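Local coordinates for leucine aminopeptidase (PDB 7D1B), which is a zinc-binding member of peptidase family M28 that probably acts as a glutaminyl cyclase, closing N-terminal glutamine into pyroglutamate, at residues Q101-G106 and E200-F205; S116-R121 and V173-G178. All coordinates share one frame; numbering follows the deposited sequence.

Contact 1 (Q101-G106 and E200-F205)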
loop_
_atom_site.group_PDB
_atom_site.type_symbol
_atom_site.label_atom_id
_atom_site.label_comp_id
_atom_site.label_asym_id
_atom_site.label_seq_id
_atom_site.Cartn_x
_atom_site.Cartn_y
_atom_site.Cartn_z
ATOM N N GLN A 101 -16.697 -8.892 -11.363
ATOM C CA GLN A 101 -15.437 -9.288 -11.980
ATOM C C GLN A 101 -15.729 -9.943 -13.334
ATOM O O GLN A 101 -16.781 -10.551 -13.531
ATOM C CB GLN A 101 -14.684 -10.221 -11.033
ATOM C CG GLN A 101 -13.310 -10.702 -11.499
ATOM C CD GLN A 101 -12.362 -9.576 -11.892
ATOM O OE1 GLN A 101 -12.513 -8.966 -12.950
ATOM N NE2 GLN A 101 -11.376 -9.290 -11.040
ATOM N N ARG A 102 -14.800 -9.801 -14.288
ATOM C CA ARG A 102 -15.080 -10.135 -15.684
ATOM C C ARG A 102 -15.561 -11.564 -15.856
ATOM O O ARG A 102 -16.480 -11.818 -16.642
ATOM C CB ARG A 102 -13.842 -9.926 -16.543
ATOM C CG ARG A 102 -13.379 -8.481 -16.656
ATOM C CD ARG A 102 -12.143 -8.419 -17.538
ATOM N NE ARG A 102 -11.651 -7.058 -17.681
ATOM C CZ ARG A 102 -10.362 -6.741 -17.774
ATOM N NH1 ARG A 102 -9.427 -7.680 -17.713
ATOM N NH2 ARG A 102 -10.017 -5.472 -17.896
ATOM N N SER A 103 -14.944 -12.514 -15.151
ATOM C CA SER A 103 -15.220 -13.934 -15.314
ATOM C C SER A 103 -16.464 -14.382 -14.567
ATOM O O SER A 103 -16.829 -15.555 -14.687
ATOM C CB SER A 103 -14.015 -14.746 -14.820
ATOM O OG SER A 103 -13.802 -14.533 -13.428
ATOM N N GLN A 104 -17.129 -13.493 -13.822
ATOM C CA GLN A 104 -18.236 -13.848 -12.946
ATOM C C GLN A 104 -19.516 -13.133 -13.347
ATOM O O GLN A 104 -19.477 -12.075 -13.967
ATOM C CB GLN A 104 -17.899 -13.451 -11.507
ATOM C CG GLN A 104 -16.524 -13.966 -11.058
ATOM C CD GLN A 104 -16.425 -15.495 -11.068
ATOM O OE1 GLN A 104 -17.245 -16.183 -10.456
ATOM N NE2 GLN A 104 -15.415 -16.027 -11.752
ATOM N N ARG A 105 -20.666 -13.696 -12.959
ATOM C CA ARG A 105 -21.911 -12.937 -13.030
ATOM C C ARG A 105 -22.278 -12.289 -11.712
ATOM O O ARG A 105 -22.932 -11.240 -11.709
ATOM C CB ARG A 105 -23.071 -13.811 -13.497
ATOM C CG ARG A 105 -22.901 -14.275 -14.902
ATOM C CD ARG A 105 -24.222 -14.707 -15.492
ATOM N NE ARG A 105 -24.094 -14.776 -16.940
ATOM C CZ ARG A 105 -23.556 -15.815 -17.575
ATOM N NH1 ARG A 105 -23.149 -16.869 -16.875
ATOM N NH2 ARG A 105 -23.382 -15.823 -18.897
ATOM N N GLY A 106 -21.948 -12.922 -10.600
ATOM C CA GLY A 106 -22.336 -12.386 -9.312
ATOM C C GLY A 106 -21.605 -11.096 -8.993
ATOM O O GLY A 106 -20.486 -10.841 -9.448
ATOM N N GLU A 200 -6.819 -11.957 -21.782
ATOM C CA GLU A 200 -6.458 -10.978 -20.752
ATOM C C GLU A 200 -6.791 -11.425 -19.327
ATOM O O GLU A 200 -6.042 -11.114 -18.393
ATOM C CB GLU A 200 -7.138 -9.640 -21.052
ATOM C CG GLU A 200 -6.866 -8.533 -20.032
ATOM C CD GLU A 200 -5.407 -8.450 -19.608
ATOM O OE1 GLU A 200 -4.528 -8.338 -20.493
ATOM O OE2 GLU A 200 -5.140 -8.495 -18.387
ATOM N N GLY A 201 -7.877 -12.155 -19.132
ATOM C CA GLY A 201 -8.251 -12.571 -17.800
ATOM C C GLY A 201 -8.993 -11.469 -17.056
ATOM O O GLY A 201 -9.518 -10.497 -17.630
ATOM N N ASP A 202 -9.064 -11.651 -15.743
ATOM C CA ASP A 202 -9.778 -10.750 -14.850
ATOM C C ASP A 202 -9.130 -9.375 -14.682
ATOM O O ASP A 202 -7.938 -9.165 -14.951
ATOM C CB ASP A 202 -10.073 -11.451 -13.535
ATOM C CG ASP A 202 -11.248 -12.400 -13.624
ATOM O OD1 ASP A 202 -12.070 -12.258 -14.563
ATOM O OD2 ASP A 202 -11.347 -13.293 -12.752
ATOM N N LYS A 203 -9.948 -8.435 -14.200
ATOM C CA LYS A 203 -9.601 -7.025 -14.063
ATOM C C LYS A 203 -8.952 -6.718 -12.720
ATOM O O LYS A 203 -9.360 -7.248 -11.684
ATOM C CB LYS A 203 -10.894 -6.211 -14.197
ATOM C CG LYS A 203 -10.706 -4.719 -14.020
ATOM C CD LYS A 203 -11.969 -3.927 -14.364
ATOM C CE LYS A 203 -11.917 -2.503 -13.774
ATOM N NZ LYS A 203 -10.720 -1.725 -14.222
ATOM N N TYR A 204 -7.986 -5.805 -12.747
ATOM C CA TYR A 204 -7.265 -5.304 -11.582
ATOM C C TYR A 204 -7.784 -3.928 -11.171
ATOM O O TYR A 204 -8.412 -3.210 -11.956
ATOM C CB TYR A 204 -5.775 -5.173 -11.928
ATOM C CG TYR A 204 -5.036 -6.468 -12.068
ATOM C CD1 TYR A 204 -5.208 -7.289 -13.175
ATOM C CD2 TYR A 204 -4.100 -6.842 -11.105
ATOM C CE1 TYR A 204 -4.487 -8.479 -13.302
ATOM C CE2 TYR A 204 -3.386 -8.015 -11.215
ATOM C CZ TYR A 204 -3.570 -8.825 -12.317
ATOM O OH TYR A 204 -2.826 -9.982 -12.387
ATOM N N PHE A 205 -7.481 -3.555 -9.924
ATOM C CA PHE A 205 -7.521 -2.159 -9.476
ATOM C C PHE A 205 -8.918 -1.606 -9.203
ATOM O O PHE A 205 -9.125 -0.390 -9.297
ATOM C CB PHE A 205 -6.738 -1.197 -10.400
ATOM C CG PHE A 205 -5.396 -1.727 -10.799
ATOM C CD1 PHE A 205 -4.513 -2.221 -9.835
ATOM C CD2 PHE A 205 -5.022 -1.774 -12.135
ATOM C CE1 PHE A 205 -3.295 -2.757 -10.205
ATOM C CE2 PHE A 205 -3.791 -2.303 -12.519
ATOM C CZ PHE A 205 -2.937 -2.803 -11.561
#
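Arg102 and Asp202 bring the two loops closest, their CA atoms 5.4 Å apart, where the type I turn Gln101-Gln104 meets the irregular backbone of 200-205. Gln101 pairs with both polar backbone atoms of Lys203: its OE1 accepts Lys203 N at 2.9 Å, the donor standing above the carbonyl plane, while its NE2 donates to Lys203 O in an almost straight bond (175°) within the amide plane. OE1 also takes Arg102 N on a lone pair, in plane, and NE2 also donates to Tyr189 O, which should hold the amide against a flip. CG lies anti to the backbone N, and the bend at chi2 brings Gln101 CD to 3.4 Å from Asp202 CB. The amide and carboxylate planes are stacked, only 7° apart. The Asp202 carboxylate holds Ser103 twice: OD1 accepts Ser103 N, a bent bond of 131°, and OD2 receives Ser103 OG at 2.8 Å on its syn lone pair. Arg102, extended from CG to NE, reaches Gly201: its NH1 donates to Gly201 O at 2.8 Å within the guanidinium plane, and Lys203 CB sits 3.6 Å above the centre of one guanidinium face. Lys203 itself ends in a salt bridge with Glu209 on helix 206-218. Bonds from Asp202 OD2 to the backbone N of Leu191 and Asp192 bring in an earlier part of the same loop, so the contact ties the connection between strands 91-99 and 108-117 to the long loop running from strand 178-184 into helix 206-218.

Contact 2 (S116-R121 and V173-G178)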
loop_
_atom_site.group_PDB
_atom_site.type_symbol
_atom_site.label_atom_id
_atom_site.label_comp_id
_atom_site.label_asym_id
_atom_site.label_seq_id
_atom_site.Cartn_x
_atom_site.Cartn_y
_atom_site.Cartn_z
ATOM N N SER A 116 -7.746 8.202 8.838
ATOM C CA SER A 116 -7.351 9.586 8.629
ATOM C C SER A 116 -6.737 10.166 9.887
ATOM O O SER A 116 -7.273 10.004 10.994
ATOM C CB SER A 116 -8.561 10.438 8.234
ATOM O OG SER A 116 -9.042 10.147 6.952
ATOM N N TRP A 117 -5.660 10.914 9.676
ATOM C CA TRP A 117 -4.925 11.632 10.706
ATOM C C TRP A 117 -4.863 13.108 10.329
ATOM O O TRP A 117 -4.645 13.461 9.160
ATOM C CB TRP A 117 -3.474 11.106 10.774
ATOM C CG TRP A 117 -3.343 9.608 10.879
ATOM C CD1 TRP A 117 -3.130 8.739 9.851
ATOM C CD2 TRP A 117 -3.448 8.808 12.065
ATOM N NE1 TRP A 117 -3.061 7.448 10.318
ATOM C CE2 TRP A 117 -3.254 7.462 11.679
ATOM C CE3 TRP A 117 -3.672 9.101 13.425
ATOM C CZ2 TRP A 117 -3.258 6.409 12.599
ATOM C CZ3 TRP A 117 -3.693 8.049 14.333
ATOM C CH2 TRP A 117 -3.481 6.718 13.919
ATOM N N PHE A 118 -5.023 13.968 11.332
ATOM C CA PHE A 118 -4.843 15.419 11.217
ATOM C C PHE A 118 -5.908 16.018 10.297
ATOM O O PHE A 118 -5.623 16.407 9.159
ATOM C CB PHE A 118 -3.423 15.809 10.762
ATOM C CG PHE A 118 -2.321 14.903 11.282
ATOM C CD1 PHE A 118 -2.215 14.556 12.641
ATOM C CD2 PHE A 118 -1.402 14.365 10.391
ATOM C CE1 PHE A 118 -1.211 13.693 13.079
ATOM C CE2 PHE A 118 -0.380 13.510 10.837
ATOM C CZ PHE A 118 -0.290 13.186 12.180
ATOM N N PRO A 119 -7.152 16.099 10.760
ATOM C CA PRO A 119 -8.237 16.510 9.850
ATOM C C PRO A 119 -8.183 17.972 9.437
ATOM O O PRO A 119 -8.731 18.320 8.385
ATOM C CB PRO A 119 -9.512 16.201 10.650
ATOM C CG PRO A 119 -9.055 16.239 12.094
ATOM C CD PRO A 119 -7.656 15.663 12.071
ATOM N N ASP A 120 -7.566 18.846 10.224
ATOM C CA ASP A 120 -7.680 20.288 9.980
ATOM C C ASP A 120 -6.509 20.746 9.107
ATOM O O ASP A 120 -5.586 21.432 9.564
ATOM C CB ASP A 120 -7.693 21.046 11.304
ATOM C CG ASP A 120 -8.234 22.417 11.169
ATOM O OD1 ASP A 120 -8.388 22.870 10.013
ATOM O OD2 ASP A 120 -8.507 23.039 12.219
ATOM N N ARG A 121 -6.551 20.340 7.830
ATOM C CA ARG A 121 -5.444 20.545 6.896
ATOM C C ARG A 121 -5.987 20.737 5.482
ATOM O O ARG A 121 -6.871 19.992 5.045
ATOM C CB ARG A 121 -4.512 19.326 6.876
ATOM C CG ARG A 121 -3.780 19.058 8.200
ATOM C CD ARG A 121 -2.702 20.097 8.466
ATOM N NE ARG A 121 -1.853 19.773 9.620
ATOM C CZ ARG A 121 -2.160 20.076 10.875
ATOM N NH1 ARG A 121 -3.279 20.741 11.167
ATOM N NH2 ARG A 121 -1.317 19.756 11.835
ATOM N N VAL A 173 3.436 12.707 15.615
ATOM C CA VAL A 173 4.184 13.196 14.455
ATOM C C VAL A 173 3.748 14.624 14.147
ATOM O O VAL A 173 2.541 14.867 13.972
ATOM C CB VAL A 173 3.959 12.299 13.226
ATOM C CG1 VAL A 173 4.641 12.904 12.002
ATOM C CG2 VAL A 173 4.467 10.889 13.503
ATOM N N PRO A 174 4.678 15.578 14.034
ATOM C CA PRO A 174 4.302 16.927 13.591
ATOM C C PRO A 174 4.160 16.931 12.076
ATOM O O PRO A 174 5.046 16.459 11.351
ATOM C CB PRO A 174 5.479 17.790 14.047
ATOM C CG PRO A 174 6.642 16.855 14.066
ATOM C CD PRO A 174 6.109 15.477 14.374
ATOM N N SER A 175 3.044 17.476 11.585
ATOM C CA SER A 175 2.782 17.421 10.152
ATOM C C SER A 175 2.003 18.642 9.700
ATOM O O SER A 175 0.920 18.918 10.224
ATOM C CB SER A 175 1.970 16.177 9.805
ATOM O OG SER A 175 1.731 16.178 8.409
ATOM N N ASN A 176 2.498 19.303 8.656
ATOM C CA ASN A 176 1.772 20.411 8.050
ATOM C C ASN A 176 0.721 19.960 7.048
ATOM O O ASN A 176 0.039 20.813 6.461
ATOM C CB ASN A 176 2.766 21.359 7.383
ATOM C CG ASN A 176 3.740 21.934 8.381
ATOM O OD1 ASN A 176 3.357 22.271 9.511
ATOM N ND2 ASN A 176 5.003 22.019 8.000
ATOM N N VAL A 177 0.564 18.657 6.867
ATOM C CA VAL A 177 -0.389 18.070 5.933
ATOM C C VAL A 177 -1.238 17.032 6.653
ATOM O O VAL A 177 -0.822 16.429 7.644
ATOM C CB VAL A 177 0.332 17.439 4.722
ATOM C CG1 VAL A 177 0.984 18.523 3.870
ATOM C CG2 VAL A 177 1.349 16.392 5.161
ATOM N N GLY A 178 -2.433 16.795 6.136
ATOM C CA GLY A 178 -3.177 15.631 6.566
ATOM C C GLY A 178 -2.508 14.368 6.070
ATOM O O GLY A 178 -1.759 14.392 5.089
#
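Arg121 reaches across to 173-178 along its whole length. CB lies 3.4 Å from Gly178 N, and CG comes against the same nitrogen and Val177 C. The chain then bends at chi2 (-71°), which carries CD to within 3.5 Å of Asn176 O. Beyond it, NE and NH2 grip one atom side-on: Ser175 O accepts NE at 3.0 Å and NH2 at 2.9 Å, with Ser175 O close to the guanidinium plane. The NH2 bond arrives nearly in line with the carbonyl (C=O...N 170°), whereas NE is tilted from the carbonyl plane. At the far corner NH1 donates to Asp120 O of its own turn, so three bonds fix the rotation of the guanidinium. An alanine here would probably leave Ser175 O without its two donors and Asp120 O without the NH1 bond, and open a gap beside Asn176 and Val177, where CG and CD had packed. Phe118 makes the second half of the contact. The CD2-CE2 side of its ring meets Ser175, whose CB is 3.7 Å from CE2, while CZ approaches Val173 O and CD2 comes to 3.5 Å from Val177 O. Gly178 CA lies at the ring edge, and Trp117 CB covers one face. Ser175 OG, anti to its backbone N (chi1 179°), bonds to Val177 O, two residues on, at 2.7 Å. Arg124 of strand 123-130 donates to both Trp117 O and Phe118 O. The contact thus lies where strand 108-117 ends and its antiparallel neighbour 178-184 begins; strand 123-130 flanks 178-184 on its other side, and helix 320-336 packs against Val173 and Ser175.

How the contacts relate
Contacts 1 and 2 lie on opposite sides of the chain's centre, with their own centres 37 Å apart and nearest atoms about 19 Å apart, so they do not touch. In sequence, contact 2 is nested inside the loop closed by contact 1. Strand 108-117 links them: it starts just after 101-106 and ends within 116-121. Strand 178-184 does the same for the other pair, starting at the end of 173-178 and leading toward 200-205. Contact 1 is nearer the metal, the Gln101 side chain about 12 Å from the zinc ion and about 7 Å from that of its ligand Glu188. Contact 2 lies away from the zinc site, but its Pro119, Asp120 and Arg121 line a pocket holding a polyether molecule.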